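Local coordinates for protein multi-copper Oxidase CueO (Ochrobactrum, PDB 6EVG) that probably couples the oxidation of phenolic substrates, such as lignin model compounds, to the reduction of dioxygen to water as a laccase-like multicopper oxidase, at residues Ala247-Phe252 with Gly267-Val272. Sequence-based numbering, arbitrary orientation.
With EDO (1,2-ethanediol), chain D.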
ATOM      1  N   ALA A 247      -2.532  -5.454 -13.060  1.00  7.86           N
ATOM      2  CA  ALA A 247      -3.425  -5.349 -11.884  1.00  7.62           C
ATOM      3  C   ALA A 247      -2.999  -4.163 -11.071  1.00  7.35           C
ATOM      4  O   ALA A 247      -1.856  -3.741 -11.053  1.00  7.31           O
ATOM      5  CB  ALA A 247      -3.320  -6.603 -11.020  1.00  8.42           C
ATOM      6  N   SER A 248      -4.000  -3.648 -10.311  1.00  7.61           N
ATOM      7  CA  SER A 248      -3.712  -2.724  -9.198  1.00  7.64           C
ATOM      8  C   SER A 248      -4.357  -3.284  -7.915  1.00  7.37           C
ATOM      9  O   SER A 248      -4.561  -4.504  -7.829  1.00  8.17           O
ATOM     10  CB  SER A 248      -4.100  -1.277  -9.530  1.00  8.25           C
ATOM     11  OG  SER A 248      -3.613  -0.360  -8.543  1.00  7.99           O
ATOM     12  N   ASP A 249      -4.642  -2.413  -6.965  1.00  7.41           N
ATOM     13  CA  ASP A 249      -4.976  -2.818  -5.575  1.00  7.43           C
ATOM     14  C   ASP A 249      -6.022  -3.915  -5.538  1.00  7.47           C
ATOM     15  O   ASP A 249      -5.936  -4.849  -4.721  1.00  8.32           O
ATOM     16  CB  ASP A 249      -5.566  -1.590  -4.846  1.00  7.10           C
ATOM     17  CG  ASP A 249      -4.837  -0.304  -5.035  1.00  7.35           C
ATOM     18  OD1 ASP A 249      -3.606  -0.270  -5.238  1.00  8.72           O
ATOM     19  OD2 ASP A 249      -5.568   0.751  -4.997  1.00  7.91           O
ATOM     20  N   GLY A 250      -7.100  -3.751  -6.316  1.00  7.34           N
ATOM     21  CA  GLY A 250      -8.248  -4.597  -6.288  1.00  7.99           C
ATOM     22  C   GLY A 250      -8.280  -5.685  -7.322  1.00  8.01           C
ATOM     23  O   GLY A 250      -9.336  -6.336  -7.480  1.00  9.04           O
ATOM     24  N   GLY A 251      -7.178  -5.883  -8.034  1.00  7.79           N
ATOM     25  CA  GLY A 251      -7.055  -7.005  -8.942  1.00  8.36           C
ATOM     26  C   GLY A 251      -6.875  -6.632 -10.403  1.00  7.58           C
ATOM     27  O   GLY A 251      -6.412  -5.524 -10.746  1.00  8.12           O
ATOM     28  N   PHE A 252      -7.143  -7.605 -11.240  1.00  8.14           N
ATOM     29  CA  PHE A 252      -6.756  -7.532 -12.658  1.00  8.58           C
ATOM     30  C   PHE A 252      -7.561  -6.505 -13.393  1.00  9.24           C
ATOM     31  O   PHE A 252      -8.741  -6.230 -13.119  1.00 10.71           O
ATOM     32  CB  PHE A 252      -6.874  -8.907 -13.299  1.00  9.65           C
ATOM     33  CG  PHE A 252      -5.991  -9.939 -12.711  1.00  9.60           C
ATOM     34  CD1 PHE A 252      -4.601  -9.777 -12.696  1.00  9.61           C
ATOM     35  CD2 PHE A 252      -6.519 -11.090 -12.059  1.00 11.08           C
ATOM     36  CE1 PHE A 252      -3.780 -10.705 -12.132  1.00 11.11           C
ATOM     37  CE2 PHE A 252      -5.652 -12.016 -11.483  1.00 12.03           C
ATOM     38  CZ  PHE A 252      -4.293 -11.829 -11.512  1.00 12.57           C
ATOM     39  N   GLY A 267       0.760   3.062  -0.246  1.00  7.31           N
ATOM     40  CA  GLY A 267      -0.407   2.213  -0.127  1.00  7.59           C
ATOM     41  C   GLY A 267      -0.915   1.583  -1.382  1.00  6.94           C
ATOM     42  O   GLY A 267      -1.659   0.586  -1.304  1.00  7.87           O
ATOM     43  N   GLU A 268      -0.541   2.112  -2.548  1.00  7.27           N
ATOM     44  CA  GLU A 268      -0.919   1.520  -3.813  1.00  7.40           C
ATOM     45  C   GLU A 268      -0.063   0.317  -4.135  1.00  6.47           C
ATOM     46  O   GLU A 268       1.110   0.229  -3.767  1.00  7.33           O
ATOM     47  CB  GLU A 268      -0.788   2.531  -4.970  1.00  7.75           C
ATOM     48  CG  GLU A 268      -1.743   3.706  -4.945  1.00  8.61           C
ATOM     49  CD  GLU A 268      -1.654   4.446  -6.293  1.00  8.48           C
ATOM     50  OE1 GLU A 268      -0.733   5.286  -6.430  1.00  8.90           O
ATOM     51  OE2 GLU A 268      -2.493   4.133  -7.176  1.00  8.89           O
ATOM     52  N   ARG A 269      -0.710  -0.560  -4.920  1.00  6.69           N
ATOM     53  CA  ARG A 269      -0.022  -1.727  -5.483  1.00  7.13           C
ATOM     54  C   ARG A 269      -0.262  -1.775  -6.973  1.00  7.10           C
ATOM     55  O   ARG A 269      -1.368  -1.518  -7.446  1.00  7.56           O
ATOM     56  CB  ARG A 269      -0.518  -3.071  -4.883  1.00  7.35           C
ATOM     57  CG  ARG A 269      -0.179  -3.289  -3.412  1.00  7.79           C
ATOM     58  CD  ARG A 269      -1.149  -2.638  -2.438  1.00  7.41           C
ATOM     59  NE  ARG A 269      -2.432  -3.318  -2.453  1.00  6.90           N
ATOM     60  CZ  ARG A 269      -3.581  -2.760  -2.102  1.00  6.65           C
ATOM     61  NH1 ARG A 269      -3.651  -1.469  -1.740  1.00  7.13           N
ATOM     62  NH2 ARG A 269      -4.694  -3.502  -2.093  1.00  7.13           N
ATOM     63  N   TYR A 270       0.765  -2.207  -7.724  1.00  7.16           N
ATOM     64  CA  TYR A 270       0.597  -2.545  -9.130  1.00  7.38           C
ATOM     65  C   TYR A 270       1.380  -3.840  -9.393  1.00  7.23           C
ATOM     66  O   TYR A 270       2.530  -3.985  -8.957  1.00  8.70           O
ATOM     67  CB  TYR A 270       1.133  -1.458 -10.057  1.00  7.75           C
ATOM     68  CG  TYR A 270       0.287  -0.199 -10.032  1.00  7.64           C
ATOM     69  CD1 TYR A 270      -0.832  -0.087 -10.834  1.00  7.92           C
ATOM     70  CD2 TYR A 270       0.566   0.842  -9.171  1.00  8.17           C
ATOM     71  CE1 TYR A 270      -1.620   1.069 -10.801  1.00  8.70           C
ATOM     72  CE2 TYR A 270      -0.204   1.994  -9.135  1.00  9.20           C
ATOM     73  CZ  TYR A 270      -1.295   2.078  -9.946  1.00  9.13           C
ATOM     74  OH  TYR A 270      -2.140   3.205  -9.896  1.00 10.78           O
ATOM     75  N   GLU A 271       0.752  -4.730 -10.160  1.00  6.90           N
ATOM     76  CA  GLU A 271       1.463  -5.926 -10.667  1.00  7.11           C
ATOM     77  C   GLU A 271       1.791  -5.673 -12.138  1.00  7.49           C
ATOM     78  O   GLU A 271       0.890  -5.287 -12.916  1.00  8.14           O
ATOM     79  CB  GLU A 271       0.623  -7.173 -10.524  1.00  7.69           C
ATOM     80  CG  GLU A 271       0.136  -7.473  -9.110  1.00  8.80           C
ATOM     81  CD  GLU A 271      -0.587  -8.779  -8.983  1.00 10.28           C
ATOM     82  OE1 GLU A 271      -0.122  -9.783  -9.524  1.00 15.60           O
ATOM     83  OE2 GLU A 271      -1.663  -8.790  -8.374  1.00 13.38           O
ATOM     84  N   VAL A 272       3.066  -5.841 -12.476  1.00  7.55           N
ATOM     85  CA  VAL A 272       3.532  -5.568 -13.835  1.00  8.10           C
ATOM     86  C   VAL A 272       4.299  -6.755 -14.354  1.00  8.41           C
ATOM     87  O   VAL A 272       4.922  -7.528 -13.624  1.00 10.22           O
ATOM     88  CB  VAL A 272       4.394  -4.318 -13.868  1.00  9.45           C
ATOM     89  CG1 VAL A 272       3.626  -3.113 -13.348  1.00 10.82           C
ATOM     90  CG2 VAL A 272       5.733  -4.481 -13.214  1.00 10.20           C
TER
HETATM   91  C1  EDO D 603      -3.905   6.599  -9.534  1.00 11.33           C
HETATM   92  O1  EDO D 603      -3.600   6.482  -8.147  1.00 10.57           O
HETATM   93  C2  EDO D 603      -4.477   7.969  -9.811  1.00 11.12           C
HETATM   94  O2  EDO D 603      -3.524   9.025  -9.605  1.00 12.59           O
HETATM   95  O   HOH W   1      -3.622  -7.127  -7.394  1.00  9.92           O
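Over one face of the Arg-269 guanidinium lies CB of Asp-249, 3.3 Å above the plane and displaced from the centre toward the edge of the group, while Gly-267 O sits in that plane at the edge and accepts a hydrogen bond from NH1. The Tyr-270 ring carries Ser-248 OG over one face, nearest CE1. Two bends fold the arginine chain back against the aspartate, whose carboxylate plane is turned only 18° from the guanidinium. Asp-249 OD1 stands above that group, a long 3.7 Å from NH1, and no N-H points at it, so the attraction is one of charge. The short aspartate instead lets OD1 accept a nearly straight hydrogen bond from Arg-269 N, 2.9 Å long. In this cupredoxin-like beta domain, strands 243-248 and 269-275 run antiparallel; Ala-247, its small methyl against the Glu-271 chain, forms a hydrogen-bonded pair with Glu-271, and a type I turn from Ser-248 to Gly-251 reverses the chain. Small Ser-248, with OG anti to its backbone N (chi1 -170°), fits beside the ring and donates to Arg-269 O at 2.8 Å. Arginine's several N-H groups also serve Phe-127 O, through NE, and Asp-462, in a salt bridge from NH2; a leucine here would probably leave Gly-267 O without its N-H donor and both aspartates without the positive charge facing them. On Glu-271, OE2 accepts from a water that also donates to Ser-248 O, while OE1 makes a salt bridge with Arg-221.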